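PDB 3TUF: stage II sporulation protein Q from Bacillus subtilis, which forms with SpoIIIAH a channel between forespore and mother cell that allows activation of sigma-G in the forespore, and takes part in forespore engulfment. Local coordinates for residues D93-V104 and D141-S152; N50-Y58 and L80-K89. All coordinates share one frame; numbering follows the deposited sequence.

Contact 1 (D93-V104 and D141-S152); sequences DFDVSASLSGTV and DKVKQNQVIGKS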
loop_
_atom_site.group_PDB
_atom_site.type_symbol
_atom_site.label_atom_id
_atom_site.label_comp_id
_atom_site.label_asym_id
_atom_site.label_seq_id
_atom_site.Cartn_x
_atom_site.Cartn_y
_atom_site.Cartn_z
ATOM N N ASP A 93 -25.807 31.917 -27.640
ATOM C CA ASP A 93 -24.539 31.614 -28.272
ATOM C C ASP A 93 -23.680 32.845 -28.323
ATOM O O ASP A 93 -24.216 33.955 -28.454
ATOM C CB ASP A 93 -24.772 31.176 -29.724
ATOM C CG ASP A 93 -25.190 29.727 -29.845
ATOM O OD1 ASP A 93 -25.198 28.983 -28.840
ATOM O OD2 ASP A 93 -25.518 29.303 -30.965
ATOM N N PHE A 94 -22.362 32.688 -28.278
ATOM C CA PHE A 94 -21.547 33.850 -28.485
ATOM C C PHE A 94 -20.204 33.407 -28.995
ATOM O O PHE A 94 -19.847 32.202 -28.921
ATOM C CB PHE A 94 -21.421 34.606 -27.158
ATOM C CG PHE A 94 -20.798 33.762 -26.003
ATOM C CD1 PHE A 94 -19.385 33.737 -25.834
ATOM C CD2 PHE A 94 -21.616 33.011 -25.104
ATOM C CE1 PHE A 94 -18.777 32.937 -24.826
ATOM C CE2 PHE A 94 -21.052 32.248 -24.093
ATOM C CZ PHE A 94 -19.616 32.205 -23.952
ATOM N N ASP A 95 -19.425 34.334 -29.509
ATOM C CA ASP A 95 -18.258 33.920 -30.262
ATOM C C ASP A 95 -17.136 33.920 -29.308
ATOM O O ASP A 95 -17.000 34.847 -28.517
ATOM C CB ASP A 95 -17.994 34.867 -31.429
ATOM C CG ASP A 95 -19.220 34.948 -32.434
ATOM O OD1 ASP A 95 -19.486 33.939 -33.162
ATOM O OD2 ASP A 95 -19.898 36.004 -32.498
ATOM N N VAL A 96 -16.358 32.848 -29.344
ATOM C CA VAL A 96 -15.139 32.745 -28.565
ATOM C C VAL A 96 -13.916 33.120 -29.403
ATOM O O VAL A 96 -13.864 32.786 -30.601
ATOM C CB VAL A 96 -15.007 31.298 -28.206
ATOM C CG1 VAL A 96 -13.515 30.900 -27.724
ATOM C CG2 VAL A 96 -16.131 30.905 -27.258
ATOM N N SER A 97 -12.915 33.752 -28.798
ATOM C CA SER A 97 -11.730 34.148 -29.557
ATOM C C SER A 97 -10.456 33.961 -28.801
ATOM O O SER A 97 -10.434 33.877 -27.582
ATOM C CB SER A 97 -11.825 35.614 -29.962
ATOM O OG SER A 97 -12.182 36.384 -28.851
ATOM N N ALA A 98 -9.370 33.947 -29.538
ATOM C CA ALA A 98 -8.110 33.585 -28.954
ATOM C C ALA A 98 -7.702 34.674 -27.964
ATOM O O ALA A 98 -7.716 35.888 -28.257
ATOM C CB ALA A 98 -7.058 33.364 -30.022
ATOM N N SER A 99 -7.419 34.205 -26.755
ATOM C CA SER A 99 -6.962 35.026 -25.663
ATOM C C SER A 99 -5.556 35.550 -25.906
ATOM O O SER A 99 -5.212 36.599 -25.404
ATOM C CB SER A 99 -6.968 34.180 -24.402
ATOM O OG SER A 99 -6.198 34.806 -23.402
ATOM N N LEU A 100 -4.743 34.794 -26.638
ATOM C CA LEU A 100 -3.423 35.238 -27.044
ATOM C C LEU A 100 -3.130 34.633 -28.410
ATOM O O LEU A 100 -3.788 33.680 -28.823
ATOM C CB LEU A 100 -2.350 34.752 -26.071
ATOM C CG LEU A 100 -2.272 35.253 -24.613
ATOM C CD1 LEU A 100 -1.498 34.263 -23.809
ATOM C CD2 LEU A 100 -1.643 36.641 -24.447
ATOM N N SER A 101 -2.132 35.175 -29.103
ATOM C CA SER A 101 -1.706 34.635 -30.377
ATOM C C SER A 101 -0.912 33.300 -30.239
ATOM O O SER A 101 -0.199 33.048 -29.259
ATOM C CB SER A 101 -0.931 35.707 -31.122
ATOM O OG SER A 101 -1.647 36.962 -31.066
ATOM N N GLY A 102 -1.059 32.414 -31.212
ATOM C CA GLY A 102 -0.344 31.162 -31.134
ATOM C C GLY A 102 -0.705 30.263 -32.256
ATOM O O GLY A 102 -1.195 30.717 -33.286
ATOM N N THR A 103 -0.469 28.980 -32.054
ATOM C CA THR A 103 -0.721 27.993 -33.081
ATOM C C THR A 103 -1.674 26.980 -32.535
ATOM O O THR A 103 -1.463 26.458 -31.444
ATOM C CB THR A 103 0.540 27.262 -33.417
ATOM O OG1 THR A 103 1.502 28.213 -33.863
ATOM C CG2 THR A 103 0.277 26.254 -34.512
ATOM N N VAL A 104 -2.707 26.679 -33.311
ATOM C CA VAL A 104 -3.737 25.745 -32.899
ATOM C C VAL A 104 -3.125 24.374 -32.911
ATOM O O VAL A 104 -2.755 23.882 -33.984
ATOM C CB VAL A 104 -4.929 25.738 -33.878
ATOM C CG1 VAL A 104 -5.900 24.534 -33.578
ATOM C CG2 VAL A 104 -5.625 27.084 -33.825
ATOM N N ASP A 141 -3.517 25.840 -37.770
ATOM C CA ASP A 141 -3.862 27.259 -37.951
ATOM C C ASP A 141 -3.036 28.122 -36.969
ATOM O O ASP A 141 -2.906 27.763 -35.789
ATOM C CB ASP A 141 -5.379 27.489 -37.775
ATOM C CG ASP A 141 -6.203 26.993 -38.978
ATOM O OD1 ASP A 141 -5.573 26.712 -40.008
ATOM O OD2 ASP A 141 -7.463 26.883 -38.906
ATOM N N LYS A 142 -2.424 29.200 -37.463
ATOM C CA LYS A 142 -1.831 30.247 -36.633
ATOM C C LYS A 142 -2.977 31.175 -36.324
ATOM O O LYS A 142 -3.605 31.605 -37.262
ATOM C CB LYS A 142 -0.894 31.087 -37.496
ATOM C CG LYS A 142 0.549 30.832 -37.317
ATOM C CD LYS A 142 0.965 29.599 -38.055
ATOM C CE LYS A 142 1.877 28.789 -37.131
ATOM N NZ LYS A 142 3.099 28.257 -37.803
ATOM N N VAL A 143 -3.277 31.508 -35.071
ATOM C CA VAL A 143 -4.292 32.553 -34.813
ATOM C C VAL A 143 -3.673 33.760 -34.155
ATOM O O VAL A 143 -2.582 33.664 -33.546
ATOM C CB VAL A 143 -5.480 32.073 -33.924
ATOM C CG1 VAL A 143 -6.325 31.036 -34.655
ATOM C CG2 VAL A 143 -4.997 31.511 -32.640
ATOM N N LYS A 144 -4.364 34.888 -34.278
ATOM C CA LYS A 144 -3.978 36.120 -33.603
ATOM C C LYS A 144 -4.959 36.385 -32.437
ATOM O O LYS A 144 -6.092 35.861 -32.410
ATOM C CB LYS A 144 -3.782 37.333 -34.602
ATOM C CG LYS A 144 -4.796 37.375 -35.752
ATOM C CD LYS A 144 -4.420 38.190 -37.060
ATOM C CE LYS A 144 -5.370 37.867 -38.306
ATOM N NZ LYS A 144 -6.880 38.080 -38.147
ATOM N N GLN A 145 -4.471 37.147 -31.442
ATOM C CA GLN A 145 -5.234 37.540 -30.280
ATOM C C GLN A 145 -6.565 38.167 -30.709
ATOM O O GLN A 145 -6.562 39.002 -31.568
ATOM C CB GLN A 145 -4.394 38.543 -29.503
ATOM C CG GLN A 145 -5.134 39.106 -28.317
ATOM C CD GLN A 145 -4.251 39.662 -27.201
ATOM O OE1 GLN A 145 -3.423 40.556 -27.426
ATOM N NE2 GLN A 145 -4.451 39.153 -25.976
ATOM N N ASN A 146 -7.692 37.741 -30.145
ATOM C CA ASN A 146 -9.062 38.226 -30.497
ATOM C C ASN A 146 -9.663 37.693 -31.780
ATOM O O ASN A 146 -10.804 38.049 -32.188
ATOM C CB ASN A 146 -9.167 39.753 -30.455
ATOM C CG ASN A 146 -9.040 40.247 -29.046
ATOM O OD1 ASN A 146 -7.983 40.747 -28.629
ATOM N ND2 ASN A 146 -10.081 40.004 -28.253
ATOM N N GLN A 147 -8.902 36.811 -32.417
ATOM C CA GLN A 147 -9.399 36.151 -33.574
ATOM C C GLN A 147 -10.370 35.081 -33.148
ATOM O O GLN A 147 -10.026 34.197 -32.334
ATOM C CB GLN A 147 -8.264 35.553 -34.330
ATOM C CG GLN A 147 -8.749 35.056 -35.671
ATOM C CD GLN A 147 -7.681 34.319 -36.440
ATOM O OE1 GLN A 147 -8.014 33.354 -37.114
ATOM N NE2 GLN A 147 -6.418 34.750 -36.371
ATOM N N VAL A 148 -11.589 35.171 -33.671
ATOM C CA VAL A 148 -12.633 34.230 -33.285
ATOM C C VAL A 148 -12.182 32.849 -33.664
ATOM O O VAL A 148 -11.626 32.644 -34.763
ATOM C CB VAL A 148 -13.957 34.516 -33.985
ATOM C CG1 VAL A 148 -14.847 33.276 -34.020
ATOM C CG2 VAL A 148 -14.671 35.710 -33.275
ATOM N N ILE A 149 -12.403 31.901 -32.753
ATOM C CA ILE A 149 -12.014 30.549 -33.023
ATOM C C ILE A 149 -13.133 29.561 -32.816
ATOM O O ILE A 149 -12.955 28.380 -33.098
ATOM C CB ILE A 149 -10.795 30.120 -32.193
ATOM C CG1 ILE A 149 -11.157 30.097 -30.720
ATOM C CG2 ILE A 149 -9.534 31.015 -32.542
ATOM C CD1 ILE A 149 -9.950 29.873 -29.839
ATOM N N GLY A 150 -14.278 30.015 -32.336
ATOM C CA GLY A 150 -15.406 29.077 -32.253
ATOM C C GLY A 150 -16.641 29.710 -31.694
ATOM O O GLY A 150 -16.687 30.942 -31.613
ATOM N N LYS A 151 -17.646 28.896 -31.333
ATOM C CA LYS A 151 -18.890 29.419 -30.711
ATOM C C LYS A 151 -19.162 28.697 -29.391
ATOM O O LYS A 151 -18.911 27.500 -29.287
ATOM C CB LYS A 151 -20.133 29.272 -31.614
ATOM C CG LYS A 151 -21.143 30.427 -31.401
ATOM C CD LYS A 151 -22.314 30.485 -32.394
ATOM C CE LYS A 151 -22.032 31.081 -33.822
ATOM N NZ LYS A 151 -21.256 32.347 -33.752
ATOM N N SER A 152 -19.687 29.424 -28.402
ATOM C CA SER A 152 -20.094 28.773 -27.194
ATOM C C SER A 152 -21.077 27.624 -27.496
ATOM O O SER A 152 -21.766 27.609 -28.529
ATOM C CB SER A 152 -20.783 29.769 -26.291
ATOM O OG SER A 152 -22.171 29.856 -26.606
#
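F94 to V104 pair antiparallel with D141 to S152 along two short ladders, the axes of strands 95-97 and 148-151 coming within 4.4 Å at 143°. Within the first ladder a classic beta bulge sets I149 and G150 against V96, whose O accepts from both amides, I149 N at 2.7 Å and G150 N at 3.3 Å. At one end S152 CB sits over a face of the F94 ring, 3.5 Å from its centroid, while S152 OG takes the F94 N-H and also bonds N163. The K151 chain runs extended past F94 O, its CD against D93 CB, then bends at chi3 (-78°) and chi4, which brings NZ to D95 OD1 in a 2.5 Å salt bridge. V96 CG1 meets I149 CG1, and A98 CB rests on V143 CG2 at 3.8 Å. Further on, Q145 stretches out with CG anti to the backbone N (chi1 176°), and its NE2 donates to S99 O at 2.7 Å, tilted from the carbonyl plane; N40 O is a second acceptor. S101 OG receives Q145 N. Here K144 to Q147 form a type II turn, leading one ladder into the next within the beta-rich fold of the M23 peptidase family.

Contact 2 (N50-Y58 and L80-K89); sequences NVSVVKKFY and LSKGIDLAEK
F57 and Y58 turn their rings to different parts of the segment 80-89. With CG anti to the backbone N (chi1 172°), F57 brings its ring against the backbone of S81 to G83: S81 O stands over one face, offset toward the rim, and F57 CD2 comes 3.4 Å from K82 C. An alanine in place of F57 is likely to leave this backbone, and A175, which the ring also touches, without their aromatic cover. The Y58 ring instead receives L80 CD2 squarely over its centre, 3.9 Å from the centroid, and a straight bond from Y58 N to S81 O holds the two chains together beside it. Y58 and L80 also pack on T173 and I176 of the SpoIIIAH chain, and K82 NZ bonds K184 O of that chain, placing this end of the contact at the interface of the channel complex.

Strands 51-55 and 84-88 form an antiparallel ladder in the sheet of the M23-type domain, interrupted by a classic beta bulge in which V54 and K55 both face D85; D85 O accepts V54 N at 2.6 Å and K55 N only weakly. K55 and D85 lie side by side, yet K55 NZ remains 4.8 Å from D85 OD2, the lysine bending instead to L71 O and D160 while D85 bonds H166 and S161. V54 crosses D85 at about a right angle, V54 CG2 lying 3.7 Å from D85 CB. On the face carrying V53 and L86, V53 CG2 meets L86 CD2 obliquely at 3.7 Å. At the far end N50 runs alongside E88, N50 OD1 3.5 Å from E88 CG, the amide and carboxylate planes turned 55° apart; E88 OE1 accepts from K92 N.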
loop_
_atom_site.group_PDB
_atom_site.type_symbol
_atom_site.label_atom_id
_atom_site.label_comp_id
_atom_site.label_asym_id
_atom_site.label_seq_id
_atom_site.Cartn_x
_atom_site.Cartn_y
_atom_site.Cartn_z
ATOM N N ASN A 50 -20.819 41.399 -22.453
ATOM C CA ASN A 50 -22.113 40.719 -22.346
ATOM C C ASN A 50 -22.061 39.279 -21.771
ATOM O O ASN A 50 -23.090 38.529 -21.759
ATOM C CB ASN A 50 -22.780 40.720 -23.706
ATOM C CG ASN A 50 -24.290 40.494 -23.631
ATOM O OD1 ASN A 50 -24.865 39.963 -24.576
ATOM N ND2 ASN A 50 -24.934 40.893 -22.536
ATOM N N VAL A 51 -20.878 38.880 -21.299
ATOM C CA VAL A 51 -20.793 37.623 -20.559
ATOM C C VAL A 51 -20.309 37.799 -19.143
ATOM O O VAL A 51 -19.649 38.805 -18.819
ATOM C CB VAL A 51 -19.973 36.508 -21.259
ATOM C CG1 VAL A 51 -20.693 36.091 -22.570
ATOM C CG2 VAL A 51 -18.509 36.943 -21.498
ATOM N N SER A 52 -20.647 36.810 -18.311
ATOM C CA SER A 52 -20.118 36.719 -16.955
ATOM C C SER A 52 -19.454 35.347 -16.694
ATOM O O SER A 52 -19.773 34.375 -17.336
ATOM C CB SER A 52 -21.246 36.950 -15.965
ATOM O OG SER A 52 -22.248 35.977 -16.202
ATOM N N VAL A 53 -18.511 35.298 -15.761
ATOM C CA VAL A 53 -17.942 34.037 -15.274
ATOM C C VAL A 53 -19.028 33.277 -14.503
ATOM O O VAL A 53 -19.525 33.768 -13.520
ATOM C CB VAL A 53 -16.785 34.345 -14.321
ATOM C CG1 VAL A 53 -16.242 33.058 -13.728
ATOM C CG2 VAL A 53 -15.661 35.116 -15.045
ATOM N N VAL A 54 -19.436 32.097 -14.956
ATOM C CA VAL A 54 -20.406 31.298 -14.163
ATOM C C VAL A 54 -19.775 30.123 -13.401
ATOM O O VAL A 54 -20.448 29.417 -12.649
ATOM C CB VAL A 54 -21.530 30.758 -15.015
ATOM C CG1 VAL A 54 -22.452 31.926 -15.385
ATOM C CG2 VAL A 54 -20.940 29.917 -16.257
ATOM N N LYS A 55 -18.490 29.891 -13.639
ATOM C CA LYS A 55 -17.725 29.035 -12.786
ATOM C C LYS A 55 -16.252 29.404 -12.825
ATOM O O LYS A 55 -15.675 29.741 -13.896
ATOM C CB LYS A 55 -17.929 27.569 -13.125
ATOM C CG LYS A 55 -17.236 26.615 -12.113
ATOM C CD LYS A 55 -17.004 25.180 -12.732
ATOM C CE LYS A 55 -18.345 24.469 -13.060
ATOM N NZ LYS A 55 -19.331 24.721 -11.958
ATOM N N LYS A 56 -15.680 29.342 -11.617
ATOM C CA LYS A 56 -14.296 29.748 -11.311
ATOM C C LYS A 56 -13.392 28.519 -11.182
ATOM O O LYS A 56 -13.896 27.384 -11.022
ATOM C CB LYS A 56 -14.246 30.549 -9.984
ATOM C CG LYS A 56 -14.886 31.903 -10.036
ATOM C CD LYS A 56 -14.909 32.492 -8.584
ATOM C CE LYS A 56 -15.745 33.781 -8.541
ATOM N NZ LYS A 56 -15.953 34.321 -7.152
ATOM N N PHE A 57 -12.077 28.779 -11.254
ATOM C CA PHE A 57 -11.052 27.796 -11.147
ATOM C C PHE A 57 -11.005 27.391 -9.648
ATOM O O PHE A 57 -11.043 28.220 -8.791
ATOM C CB PHE A 57 -9.774 28.473 -11.612
ATOM C CG PHE A 57 -8.549 27.655 -11.404
ATOM C CD1 PHE A 57 -7.990 27.520 -10.140
ATOM C CD2 PHE A 57 -7.943 27.014 -12.472
ATOM C CE1 PHE A 57 -6.797 26.724 -9.938
ATOM C CE2 PHE A 57 -6.766 26.218 -12.295
ATOM C CZ PHE A 57 -6.193 26.064 -11.048
ATOM N N TYR A 58 -10.923 26.096 -9.368
ATOM C CA TYR A 58 -10.923 25.629 -7.982
ATOM C C TYR A 58 -9.703 26.112 -7.192
ATOM O O TYR A 58 -8.565 25.897 -7.608
ATOM C CB TYR A 58 -11.005 24.100 -7.935
ATOM C CG TYR A 58 -11.281 23.544 -6.557
ATOM C CD1 TYR A 58 -10.241 23.208 -5.701
ATOM C CD2 TYR A 58 -12.583 23.354 -6.111
ATOM C CE1 TYR A 58 -10.488 22.699 -4.441
ATOM C CE2 TYR A 58 -12.840 22.845 -4.853
ATOM C CZ TYR A 58 -11.790 22.519 -4.021
ATOM O OH TYR A 58 -12.040 22.013 -2.767
ATOM N N LEU A 80 -12.424 18.812 -10.190
ATOM C CA LEU A 80 -12.050 20.175 -9.760
ATOM C C LEU A 80 -12.203 21.060 -10.983
ATOM O O LEU A 80 -11.909 20.589 -12.072
ATOM C CB LEU A 80 -10.581 20.213 -9.402
ATOM C CG LEU A 80 -10.101 19.403 -8.177
ATOM C CD1 LEU A 80 -8.686 19.849 -7.898
ATOM C CD2 LEU A 80 -10.989 19.576 -6.979
ATOM N N SER A 81 -12.633 22.333 -10.882
ATOM C CA SER A 81 -12.664 23.130 -12.133
ATOM C C SER A 81 -11.243 23.623 -12.522
ATOM O O SER A 81 -10.612 24.228 -11.702
ATOM C CB SER A 81 -13.604 24.280 -11.977
ATOM O OG SER A 81 -13.331 25.221 -12.996
ATOM N N LYS A 82 -10.720 23.380 -13.730
ATOM C CA LYS A 82 -9.308 23.777 -14.043
ATOM C C LYS A 82 -9.213 25.051 -14.892
ATOM O O LYS A 82 -8.116 25.425 -15.559
ATOM C CB LYS A 82 -8.575 22.602 -14.704
ATOM C CG LYS A 82 -8.248 21.443 -13.704
ATOM C CD LYS A 82 -7.612 21.991 -12.360
ATOM C CE LYS A 82 -6.797 20.957 -11.577
ATOM N NZ LYS A 82 -5.807 21.650 -10.728
ATOM N N GLY A 83 -10.371 25.740 -14.846
ATOM C CA GLY A 83 -10.546 27.003 -15.570
ATOM C C GLY A 83 -11.818 27.766 -15.216
ATOM O O GLY A 83 -12.513 27.458 -14.212
ATOM N N ILE A 84 -12.129 28.780 -16.030
ATOM C CA ILE A 84 -13.373 29.493 -15.841
ATOM C C ILE A 84 -14.356 29.119 -16.938
ATOM O O ILE A 84 -13.945 28.722 -18.056
ATOM C CB ILE A 84 -13.146 30.981 -15.831
ATOM C CG1 ILE A 84 -12.603 31.412 -17.202
ATOM C CG2 ILE A 84 -12.177 31.337 -14.694
ATOM C CD1 ILE A 84 -12.083 32.841 -17.326
ATOM N N ASP A 85 -15.644 29.221 -16.587
ATOM C CA ASP A 85 -16.737 29.091 -17.527
ATOM C C ASP A 85 -17.399 30.439 -17.698
ATOM O O ASP A 85 -17.799 31.076 -16.722
ATOM C CB ASP A 85 -17.777 28.111 -17.015
ATOM C CG ASP A 85 -17.265 26.633 -17.044
ATOM O OD1 ASP A 85 -16.146 26.360 -17.626
ATOM O OD2 ASP A 85 -17.998 25.758 -16.488
ATOM N N LEU A 86 -17.539 30.859 -18.943
ATOM C CA LEU A 86 -18.167 32.143 -19.277
ATOM C C LEU A 86 -19.495 31.855 -19.935
ATOM O O LEU A 86 -19.551 30.964 -20.813
ATOM C CB LEU A 86 -17.279 32.893 -20.272
ATOM C CG LEU A 86 -16.045 33.391 -19.556
ATOM C CD1 LEU A 86 -14.897 33.717 -20.546
ATOM C CD2 LEU A 86 -16.411 34.624 -18.618
ATOM N N ALA A 87 -20.554 32.556 -19.527
ATOM C CA ALA A 87 -21.868 32.449 -20.256
ATOM C C ALA A 87 -22.503 33.842 -20.337
ATOM O O ALA A 87 -22.156 34.708 -19.512
ATOM C CB ALA A 87 -22.827 31.439 -19.630
ATOM N N GLU A 88 -23.354 34.046 -21.353
ATOM C CA GLU A 88 -24.066 35.287 -21.646
ATOM C C GLU A 88 -25.314 35.340 -20.747
ATOM O O GLU A 88 -25.859 34.273 -20.403
ATOM C CB GLU A 88 -24.474 35.305 -23.142
ATOM C CG GLU A 88 -25.288 36.566 -23.640
ATOM C CD GLU A 88 -26.862 36.432 -23.499
ATOM O OE1 GLU A 88 -27.407 35.306 -23.640
ATOM O OE2 GLU A 88 -27.564 37.456 -23.247
ATOM N N LYS A 89 -25.767 36.559 -20.363
ATOM C CA LYS A 89 -26.918 36.665 -19.448
ATOM C C LYS A 89 -28.018 35.619 -19.764
ATOM O O LYS A 89 -28.398 34.843 -18.903
ATOM C CB LYS A 89 -27.494 38.081 -19.382
ATOM C CG LYS A 89 -28.438 38.357 -18.121
ATOM C CD LYS A 89 -29.979 38.091 -18.327
ATOM C CE LYS A 89 -30.817 39.383 -18.447
ATOM N NZ LYS A 89 -30.446 40.246 -19.619
#

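How the contacts relate
Two antiparallel pairings that share a sheet and meet at an aromatic ring illustrate how a beta domain is knitted together. Contact 2 closes before contact 1 opens, strand 84-88 being followed directly by strand 95-97, and their centres lie about 17 Å apart on opposite sides of the chain's centre. Both reach the same large antiparallel sheet: contact 2 through 51-55 and 84-88, contact 1 through 102-110 and 142-143, whereas 95-97 and 148-151 belong to a separate three-stranded sheet. F94 bridges them, its CZ 3.4 Å from L86 O and its CD2 4.1 Å from V51 CG1. SpoIIIAH touches contact 2 but not contact 1, so the partner-binding end is tied through the sheet to a region away from that interface.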